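Local atomic coordinates of AdeR (Acinetobacter baumannii, PDB entry 5X5L), a protein that binds an intercistronic DNA region through this C-terminal domain and probably regulates transcription as the response regulator of a two-component system. Residues C[2-6]-C[7-11]; C[74-77]-C[78-82]. One frame throughout, in Å; residues are numbered along the deposited sequence.

Contact 1: residues C[2-6]-C[7-11]; sequences NKLYK and NIEID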
ATOM      1  N   ASN C   2      -4.941  15.643  -0.557  1.00 58.26           N
ATOM      2  CA  ASN C   2      -6.173  15.112  -1.213  1.00 56.29           C
ATOM      3  C   ASN C   2      -6.884  16.182  -2.017  1.00 55.64           C
ATOM      4  O   ASN C   2      -7.309  17.190  -1.449  1.00 57.06           O
ATOM      5  CB  ASN C   2      -7.189  14.568  -0.179  1.00 56.98           C
ATOM      6  CG  ASN C   2      -6.749  13.285   0.484  1.00 57.54           C
ATOM      7  OD1 ASN C   2      -7.379  12.844   1.441  1.00 58.66           O
ATOM      8  ND2 ASN C   2      -5.687  12.666  -0.025  1.00 57.08           N
ATOM      9  N   LYS C   3      -7.037  15.970  -3.325  1.00 53.79           N
ATOM     10  CA  LYS C   3      -7.944  16.764  -4.176  1.00 53.10           C
ATOM     11  C   LYS C   3      -9.359  16.855  -3.596  1.00 53.49           C
ATOM     12  O   LYS C   3     -10.007  15.829  -3.399  1.00 52.84           O
ATOM     13  CB  LYS C   3      -8.027  16.160  -5.582  1.00 51.09           C
ATOM     14  CG  LYS C   3      -6.800  16.352  -6.436  1.00 50.96           C
ATOM     15  CD  LYS C   3      -7.029  15.616  -7.745  1.00 49.19           C
ATOM     16  CE  LYS C   3      -5.824  15.648  -8.645  1.00 49.25           C
ATOM     17  NZ  LYS C   3      -6.139  15.194 -10.021  1.00 47.87           N
ATOM     18  N   LEU C   4      -9.843  18.076  -3.354  1.00 54.86           N
ATOM     19  CA  LEU C   4     -11.200  18.315  -2.868  1.00 55.72           C
ATOM     20  C   LEU C   4     -11.911  19.302  -3.801  1.00 55.75           C
ATOM     21  O   LEU C   4     -11.305  20.278  -4.260  1.00 56.36           O
ATOM     22  CB  LEU C   4     -11.145  18.894  -1.439  1.00 58.27           C
ATOM     23  CG  LEU C   4     -12.291  18.541  -0.480  1.00 59.49           C
ATOM     24  CD1 LEU C   4     -11.769  18.351   0.949  1.00 61.41           C
ATOM     25  CD2 LEU C   4     -13.416  19.585  -0.482  1.00 61.05           C
ATOM     26  N   TYR C   5     -13.198  19.054  -4.038  1.00 55.46           N
ATOM     27  CA  TYR C   5     -14.061  20.053  -4.671  1.00 56.25           C
ATOM     28  C   TYR C   5     -15.535  19.790  -4.384  1.00 57.00           C
ATOM     29  O   TYR C   5     -16.080  18.783  -4.853  1.00 55.60           O
ATOM     30  CB  TYR C   5     -13.824  20.145  -6.190  1.00 54.62           C
ATOM     31  CG  TYR C   5     -14.830  21.030  -6.909  1.00 55.52           C
ATOM     32  CD1 TYR C   5     -14.712  22.429  -6.896  1.00 57.59           C
ATOM     33  CD2 TYR C   5     -15.899  20.467  -7.599  1.00 54.65           C
ATOM     34  CE1 TYR C   5     -15.637  23.228  -7.551  1.00 58.77           C
ATOM     35  CE2 TYR C   5     -16.818  21.253  -8.259  1.00 55.74           C
ATOM     36  CZ  TYR C   5     -16.692  22.638  -8.235  1.00 57.81           C
ATOM     37  OH  TYR C   5     -17.609  23.434  -8.882  1.00 59.26           O
ATOM     38  N   LYS C   6     -16.163  20.701  -3.629  1.00 59.56           N
ATOM     39  CA  LYS C   6     -17.613  20.713  -3.399  1.00 60.99           C
ATOM     40  C   LYS C   6     -18.186  19.316  -3.186  1.00 60.03           C
ATOM     41  O   LYS C   6     -18.820  18.741  -4.079  1.00 58.81           O
ATOM     42  CB  LYS C   6     -18.327  21.425  -4.552  1.00 61.17           C
ATOM     43  CG  LYS C   6     -19.808  21.715  -4.364  1.00 63.36           C
ATOM     44  CD  LYS C   6     -20.422  22.315  -5.630  1.00 63.44           C
ATOM     45  CE  LYS C   6     -19.989  23.757  -5.909  1.00 65.04           C
ATOM     46  NZ  LYS C   6     -20.459  24.703  -4.861  1.00 68.58           N
ATOM     47  N   ASN C   7     -17.917  18.748  -2.010  1.00 60.79           N
ATOM     48  CA  ASN C   7     -18.506  17.469  -1.584  1.00 60.71           C
ATOM     49  C   ASN C   7     -17.987  16.198  -2.335  1.00 58.03           C
ATOM     50  O   ASN C   7     -18.533  15.103  -2.191  1.00 58.04           O
ATOM     51  CB  ASN C   7     -20.074  17.607  -1.535  1.00 62.67           C
ATOM     52  CG  ASN C   7     -20.766  16.384  -1.044  1.00 63.28           C
ATOM     53  OD1 ASN C   7     -20.811  16.119   0.158  1.00 65.13           O
ATOM     54  ND2 ASN C   7     -21.424  15.658  -1.951  1.00 62.23           N
ATOM     55  N   ILE C   8     -16.885  16.342  -3.098  1.00 56.12           N
ATOM     56  CA  ILE C   8     -16.204  15.221  -3.772  1.00 53.93           C
ATOM     57  C   ILE C   8     -14.729  15.249  -3.379  1.00 53.56           C
ATOM     58  O   ILE C   8     -13.989  16.163  -3.774  1.00 53.34           O
ATOM     59  CB  ILE C   8     -16.318  15.301  -5.314  1.00 52.19           C
ATOM     60  CG1 ILE C   8     -17.777  15.068  -5.728  1.00 52.71           C
ATOM     61  CG2 ILE C   8     -15.375  14.290  -5.989  1.00 50.27           C
ATOM     62  CD1 ILE C   8     -18.039  14.982  -7.216  1.00 51.30           C
ATOM     63  N   GLU C   9     -14.298  14.232  -2.638  1.00 53.75           N
ATOM     64  CA  GLU C   9     -12.907  14.093  -2.212  1.00 53.71           C
ATOM     65  C   GLU C   9     -12.268  12.932  -2.965  1.00 52.06           C
ATOM     66  O   GLU C   9     -12.861  11.864  -3.075  1.00 51.81           O
ATOM     67  CB  GLU C   9     -12.855  13.861  -0.697  1.00 55.77           C
ATOM     68  CG  GLU C   9     -11.454  13.775  -0.117  1.00 56.26           C
ATOM     69  CD  GLU C   9     -11.409  13.837   1.394  1.00 58.71           C
ATOM     70  OE1 GLU C   9     -12.432  14.101   2.055  1.00 60.22           O
ATOM     71  OE2 GLU C   9     -10.319  13.614   1.944  1.00 59.41           O
ATOM     72  N   ILE C  10     -11.072  13.165  -3.492  1.00 51.30           N
ATOM     73  CA  ILE C  10     -10.249  12.125  -4.113  1.00 50.24           C
ATOM     74  C   ILE C  10      -8.949  12.024  -3.325  1.00 51.31           C
ATOM     75  O   ILE C  10      -8.183  12.983  -3.267  1.00 51.83           O
ATOM     76  CB  ILE C  10      -9.944  12.447  -5.590  1.00 48.72           C
ATOM     77  CG1 ILE C  10     -11.249  12.536  -6.386  1.00 47.91           C
ATOM     78  CG2 ILE C  10      -8.978  11.414  -6.174  1.00 48.10           C
ATOM     79  CD1 ILE C  10     -11.065  13.001  -7.811  1.00 46.74           C
ATOM     80  N   ASP C  11      -8.735  10.874  -2.693  1.00 51.99           N
ATOM     81  CA  ASP C  11      -7.466  10.543  -2.049  1.00 53.17           C
ATOM     82  C   ASP C  11      -6.624   9.806  -3.089  1.00 52.24           C
ATOM     83  O   ASP C  11      -6.944   8.672  -3.472  1.00 51.83           O
ATOM     84  CB  ASP C  11      -7.707   9.664  -0.818  1.00 54.82           C
ATOM     85  CG  ASP C  11      -6.435   9.357  -0.038  1.00 56.45           C
ATOM     86  OD1 ASP C  11      -5.331   9.806  -0.438  1.00 56.41           O
ATOM     87  OD2 ASP C  11      -6.561   8.642   0.995  1.00 58.13           O
TER
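Asn-2 reaches across to Asp-11 at the open end of a tight hairpin, where its ND2 gives a weak, bent hydrogen bond to OD1 of Asp-11 (2.9 Å, 131° at the hydrogen). The amide and carboxylate are turned 47° against each other. The Asn-2 amide gets there because CG lies anti to its own carbonyl carbon (chi1 -71°), which swings it over the neighbouring strand. Asp-11 OD1 also takes a weak bond from the backbone N of Asp-13, a weak link from the hairpin end to the residues that follow. One step inward, Lys-3 and Ile-10 lie side by side on the face that looks at helix 32-41, CB to CB 4.2 Å apart. Their backbones are joined by a straight bond from Ile-10 N to Lys-3 O (2.9 Å). The two strands, 3-5 and 8-11, run antiparallel and open the four-stranded N-terminal sheet that precedes the winged helix-turn-helix in OmpR/PhoB-type domains; a type I' turn from Tyr-5 to Ile-8 links them. Tyr-5 N bonds to Ile-8 O at 3.0 Å, and Ile-8 N returns a bond to Tyr-5 O. The extended Lys-3 chain leads away from the partner strand, its NZ in a salt bridge with Asp-43 and hydrogen-bonded to the carbonyl of Ser-39, while Ile-10 itself packs on Val-17, Tyr-35 and Ile-38. At the turn, Lys-6 sets CB over the centre of the Tyr-5 ring, 3.9 Å above its plane, and Tyr-5 OH bonds to Asp-100.

Contact 2: residues C[74-77]-C[78-82]; sequences SKLR and KKLEE. With nucleotides of chain I.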
ATOM      1  N   SER C  74     -21.165   8.561 -18.730  1.00 47.31           N
ATOM      2  CA  SER C  74     -22.493   8.108 -18.296  1.00 49.07           C
ATOM      3  C   SER C  74     -22.415   7.191 -17.084  1.00 49.52           C
ATOM      4  O   SER C  74     -23.098   7.419 -16.078  1.00 50.61           O
ATOM      5  CB  SER C  74     -23.207   7.368 -19.425  1.00 50.23           C
ATOM      6  OG  SER C  74     -24.472   6.907 -18.988  1.00 52.28           O
ATOM      7  N   LYS C  75     -21.568   6.161 -17.191  1.00 49.01           N
ATOM      8  CA  LYS C  75     -21.402   5.179 -16.119  1.00 49.71           C
ATOM      9  C   LYS C  75     -20.884   5.814 -14.838  1.00 49.10           C
ATOM     10  O   LYS C  75     -21.346   5.457 -13.744  1.00 50.37           O
ATOM     11  CB  LYS C  75     -20.491   4.029 -16.561  1.00 49.51           C
ATOM     12  CG  LYS C  75     -21.134   3.137 -17.591  1.00 50.88           C
ATOM     13  CD  LYS C  75     -20.154   2.121 -18.158  1.00 50.86           C
ATOM     14  CE  LYS C  75     -20.850   1.156 -19.081  1.00 52.69           C
ATOM     15  NZ  LYS C  75     -20.952   1.582 -20.517  1.00 52.34           N
ATOM     16  N   LEU C  76     -19.949   6.756 -14.968  1.00 47.50           N
ATOM     17  CA  LEU C  76     -19.500   7.545 -13.822  1.00 47.15           C
ATOM     18  C   LEU C  76     -20.661   8.361 -13.252  1.00 48.36           C
ATOM     19  O   LEU C  76     -20.856   8.375 -12.037  1.00 49.28           O
ATOM     20  CB  LEU C  76     -18.329   8.464 -14.201  1.00 45.62           C
ATOM     21  CG  LEU C  76     -17.829   9.448 -13.133  1.00 45.47           C
ATOM     22  CD1 LEU C  76     -17.433   8.723 -11.850  1.00 46.01           C
ATOM     23  CD2 LEU C  76     -16.660  10.278 -13.662  1.00 44.35           C
ATOM     24  N   ARG C  77     -21.425   9.027 -14.127  1.00 48.65           N
ATOM     25  CA  ARG C  77     -22.540   9.885 -13.697  1.00 50.15           C
ATOM     26  C   ARG C  77     -23.544   9.098 -12.882  1.00 52.16           C
ATOM     27  O   ARG C  77     -23.954   9.554 -11.814  1.00 53.39           O
ATOM     28  CB  ARG C  77     -23.245  10.551 -14.893  1.00 50.54           C
ATOM     29  CG  ARG C  77     -24.440  11.425 -14.547  1.00 52.52           C
ATOM     30  CD  ARG C  77     -25.155  11.996 -15.769  1.00 53.24           C
ATOM     31  NE  ARG C  77     -24.281  12.780 -16.647  1.00 51.77           N
ATOM     32  CZ  ARG C  77     -23.907  12.455 -17.891  1.00 50.86           C
ATOM     33  NH1 ARG C  77     -24.317  11.335 -18.488  1.00 51.19           N
ATOM     34  NH2 ARG C  77     -23.109  13.287 -18.564  1.00 49.92           N
ATOM     35  N   LYS C  78     -23.928   7.915 -13.372  1.00 52.81           N
ATOM     36  CA  LYS C  78     -24.873   7.067 -12.653  1.00 55.12           C
ATOM     37  C   LYS C  78     -24.377   6.771 -11.237  1.00 55.45           C
ATOM     38  O   LYS C  78     -25.138   6.892 -10.276  1.00 57.44           O
ATOM     39  CB  LYS C  78     -25.148   5.769 -13.424  1.00 55.86           C
ATOM     40  CG  LYS C  78     -26.143   4.816 -12.775  1.00 58.71           C
ATOM     41  CD  LYS C  78     -27.535   5.437 -12.605  1.00 61.02           C
ATOM     42  CE  LYS C  78     -28.234   4.974 -11.334  1.00 63.77           C
ATOM     43  NZ  LYS C  78     -28.729   3.566 -11.434  1.00 66.00           N
ATOM     44  N   LYS C  79     -23.097   6.430 -11.110  1.00 53.74           N
ATOM     45  CA  LYS C  79     -22.502   6.169  -9.796  1.00 54.10           C
ATOM     46  C   LYS C  79     -22.534   7.400  -8.881  1.00 54.32           C
ATOM     47  O   LYS C  79     -22.749   7.265  -7.675  1.00 55.90           O
ATOM     48  CB  LYS C  79     -21.079   5.613  -9.941  1.00 52.46           C
ATOM     49  CG  LYS C  79     -21.079   4.187 -10.480  1.00 53.13           C
ATOM     50  CD  LYS C  79     -19.684   3.687 -10.796  1.00 51.74           C
ATOM     51  CE  LYS C  79     -19.717   2.299 -11.413  1.00 52.78           C
ATOM     52  NZ  LYS C  79     -18.367   1.796 -11.774  1.00 51.82           N
ATOM     53  N   LEU C  80     -22.346   8.591  -9.446  1.00 53.11           N
ATOM     54  CA  LEU C  80     -22.519   9.829  -8.684  1.00 53.81           C
ATOM     55  C   LEU C  80     -23.971  10.055  -8.259  1.00 56.41           C
ATOM     56  O   LEU C  80     -24.208  10.464  -7.118  1.00 57.99           O
ATOM     57  CB  LEU C  80     -21.997  11.042  -9.464  1.00 52.33           C
ATOM     58  CG  LEU C  80     -20.483  11.117  -9.652  1.00 50.27           C
ATOM     59  CD1 LEU C  80     -20.085  12.126 -10.699  1.00 49.14           C
ATOM     60  CD2 LEU C  80     -19.832  11.503  -8.355  1.00 50.72           C
ATOM     61  N   GLU C  81     -24.932   9.780  -9.148  1.00 57.17           N
ATOM     62  CA  GLU C  81     -26.355  10.014  -8.831  1.00 60.03           C
ATOM     63  C   GLU C  81     -26.877   9.089  -7.732  1.00 62.37           C
ATOM     64  O   GLU C  81     -27.693   9.526  -6.914  1.00 64.89           O
ATOM     65  CB  GLU C  81     -27.269   9.908 -10.068  1.00 60.65           C
ATOM     66  CG  GLU C  81     -27.002  10.870 -11.215  1.00 59.10           C
ATOM     67  CD  GLU C  81     -27.751  10.505 -12.497  1.00 59.64           C
ATOM     68  OE1 GLU C  81     -28.445   9.461 -12.566  1.00 61.12           O
ATOM     69  OE2 GLU C  81     -27.675  11.299 -13.451  1.00 58.88           O
ATOM     70  N   GLU C  82     -26.403   7.833  -7.691  1.00 61.88           N
ATOM     71  CA  GLU C  82     -26.789   6.909  -6.605  1.00 64.33           C
ATOM     72  C   GLU C  82     -26.255   7.300  -5.212  1.00 64.84           C
ATOM     73  O   GLU C  82     -26.703   6.733  -4.216  1.00 67.40           O
ATOM     74  CB  GLU C  82     -26.489   5.427  -6.928  1.00 64.27           C
ATOM     75  CG  GLU C  82     -25.079   5.085  -7.354  1.00 61.39           C
ATOM     76  CD  GLU C  82     -24.812   3.561  -7.376  1.00 62.24           C
ATOM     77  OE1 GLU C  82     -25.745   2.722  -7.217  1.00 64.97           O
ATOM     78  OE2 GLU C  82     -23.639   3.194  -7.562  1.00 60.42           O
TER
ATOM     79  P    DG I   7     -27.654   8.893 -18.392  1.00 58.64           P
ATOM     80  OP1  DG I   7     -28.534   9.285 -17.261  1.00 59.84           O
ATOM     81  OP2  DG I   7     -26.173   8.971 -18.241  1.00 57.48           O
ATOM     82  O5'  DG I   7     -28.005   7.403 -18.823  1.00 58.88           O
ATOM     83  C5'  DG I   7     -29.280   7.046 -19.385  1.00 60.19           C
ATOM     84  C4'  DG I   7     -29.268   5.604 -19.840  1.00 60.48           C
ATOM     85  O4'  DG I   7     -28.746   5.521 -21.187  1.00 60.04           O
ATOM     86  C3'  DG I   7     -28.402   4.666 -18.995  1.00 59.77           C
ATOM     87  O3'  DG I   7     -29.039   3.402 -18.802  1.00 60.98           O
ATOM     88  C2'  DG I   7     -27.154   4.474 -19.834  1.00 58.46           C
ATOM     89  C1'  DG I   7     -27.713   4.546 -21.241  1.00 59.25           C
ATOM     90  N9   DG I   7     -26.772   4.938 -22.289  1.00 58.53           N
ATOM     91  C8   DG I   7     -25.757   5.861 -22.213  1.00 57.46           C
ATOM     92  N7   DG I   7     -25.103   6.000 -23.337  1.00 57.47           N
ATOM     93  C5   DG I   7     -25.712   5.101 -24.199  1.00 58.56           C
ATOM     94  C6   DG I   7     -25.430   4.796 -25.554  1.00 59.39           C
ATOM     95  O6   DG I   7     -24.565   5.287 -26.288  1.00 59.33           O
ATOM     96  N1   DG I   7     -26.290   3.820 -26.049  1.00 60.79           N
ATOM     97  C2   DG I   7     -27.300   3.222 -25.335  1.00 61.39           C
ATOM     98  N2   DG I   7     -28.034   2.316 -25.995  1.00 63.16           N
ATOM     99  N3   DG I   7     -27.574   3.499 -24.070  1.00 60.68           N
ATOM    100  C4   DG I   7     -26.745   4.438 -23.568  1.00 59.23           C
ATOM    101  P    DT I   6     -24.556  13.179 -22.357  1.00 57.86           P
ATOM    102  OP1  DT I   6     -24.528  13.815 -21.019  1.00 57.98           O
ATOM    103  OP2  DT I   6     -23.323  12.578 -22.901  1.00 57.49           O
ATOM    104  O5'  DT I   6     -25.704  12.081 -22.333  1.00 57.88           O
ATOM    105  C5'  DT I   6     -27.003  12.400 -21.817  1.00 58.53           C
ATOM    106  C4'  DT I   6     -27.797  11.137 -21.592  1.00 58.78           C
ATOM    107  O4'  DT I   6     -28.014  10.461 -22.851  1.00 59.10           O
ATOM    108  C3'  DT I   6     -27.129  10.125 -20.670  1.00 58.11           C
ATOM    109  O3'  DT I   6     -28.086   9.753 -19.674  1.00 58.86           O
ATOM    110  C2'  DT I   6     -26.707   9.002 -21.604  1.00 57.83           C
ATOM    111  C1'  DT I   6     -27.709   9.084 -22.734  1.00 58.84           C
ATOM    112  N1   DT I   6     -27.280   8.609 -24.079  1.00 59.07           N
ATOM    113  C2   DT I   6     -28.038   7.650 -24.724  1.00 60.13           C
ATOM    114  O2   DT I   6     -29.007   7.107 -24.218  1.00 60.86           O
ATOM    115  N3   DT I   6     -27.603   7.331 -25.986  1.00 60.66           N
ATOM    116  C4   DT I   6     -26.529   7.872 -26.661  1.00 60.31           C
ATOM    117  O4   DT I   6     -26.262   7.481 -27.794  1.00 61.23           O
ATOM    118  C5   DT I   6     -25.788   8.881 -25.937  1.00 59.23           C
ATOM    119  C7   DT I   6     -24.597   9.510 -26.590  1.00 59.20           C
ATOM    120  C6   DT I   6     -26.202   9.203 -24.702  1.00 58.65           C
TER
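Arg-77 and Glu-81, one helical turn apart, lie side by side and point the same way, yet the guanidinium passes the carboxylate by and turns to the DNA backbone. Only the aliphatic part of the arginine meets the acid: OE2 of Glu-81 sits 3.4 Å from Arg-77 CG, while Arg-77 NE and Glu-81 OE2 are 4.9 Å apart. With CG anti to the backbone N (chi1 178°) and a bend at chi3 (-57°), NH1 of Arg-77 comes to OP2 of nucleotide DG7 of chain I at 3.0 Å, the oxygen lying at the edge of the guanidinium and near its plane. Ser-74 OG donates to the same OP2 at 2.8 Å, so two side chains a turn apart grip one phosphate oxygen. NH2 of Arg-77 lies 2.9 Å from OP1 of DT6 of chain I, obliquely, and is also bonded to the carbonyl of Leu-89. On the buried flank of the helix, Leu-76 CG packs on Leu-80 CD1 (4.3 Å), facing Leu-30 and Leu-89. Bonds such as Glu-81 N to Arg-77 O (2.8 Å) hold this end of the recognition helix, 66-81. The nearby Glu-81 carboxylate may temper the local positive field, but the arginine's charge is probably directed largely at the phosphates: Ser-74 and Arg-77 hold the DNA backbone, while Lys-75, between them in sequence, contacts a base through NZ and a guanine O6.

Overall arrangement
From the N terminus, contact 1 comes first: residues 2-6 fold back on 7-11 and close a hairpin with a two-residue turn. The chain then runs through strands 16-19 and 26-27 and helices 32-41 and 51-58 before contact 2, which closes no loop but lies within helix 66-81. The two follow in series, neither nesting nor crossing. Their centres are about 16 Å apart, and they meet where Ile-8 CD1 packs on Leu-80 CD2 at 4.1 Å. The first hairpin thus touches the C-terminal part of the recognition helix; the nearest atom of contact 1 is about 15 Å from the DNA, whereas contact 2 touches it.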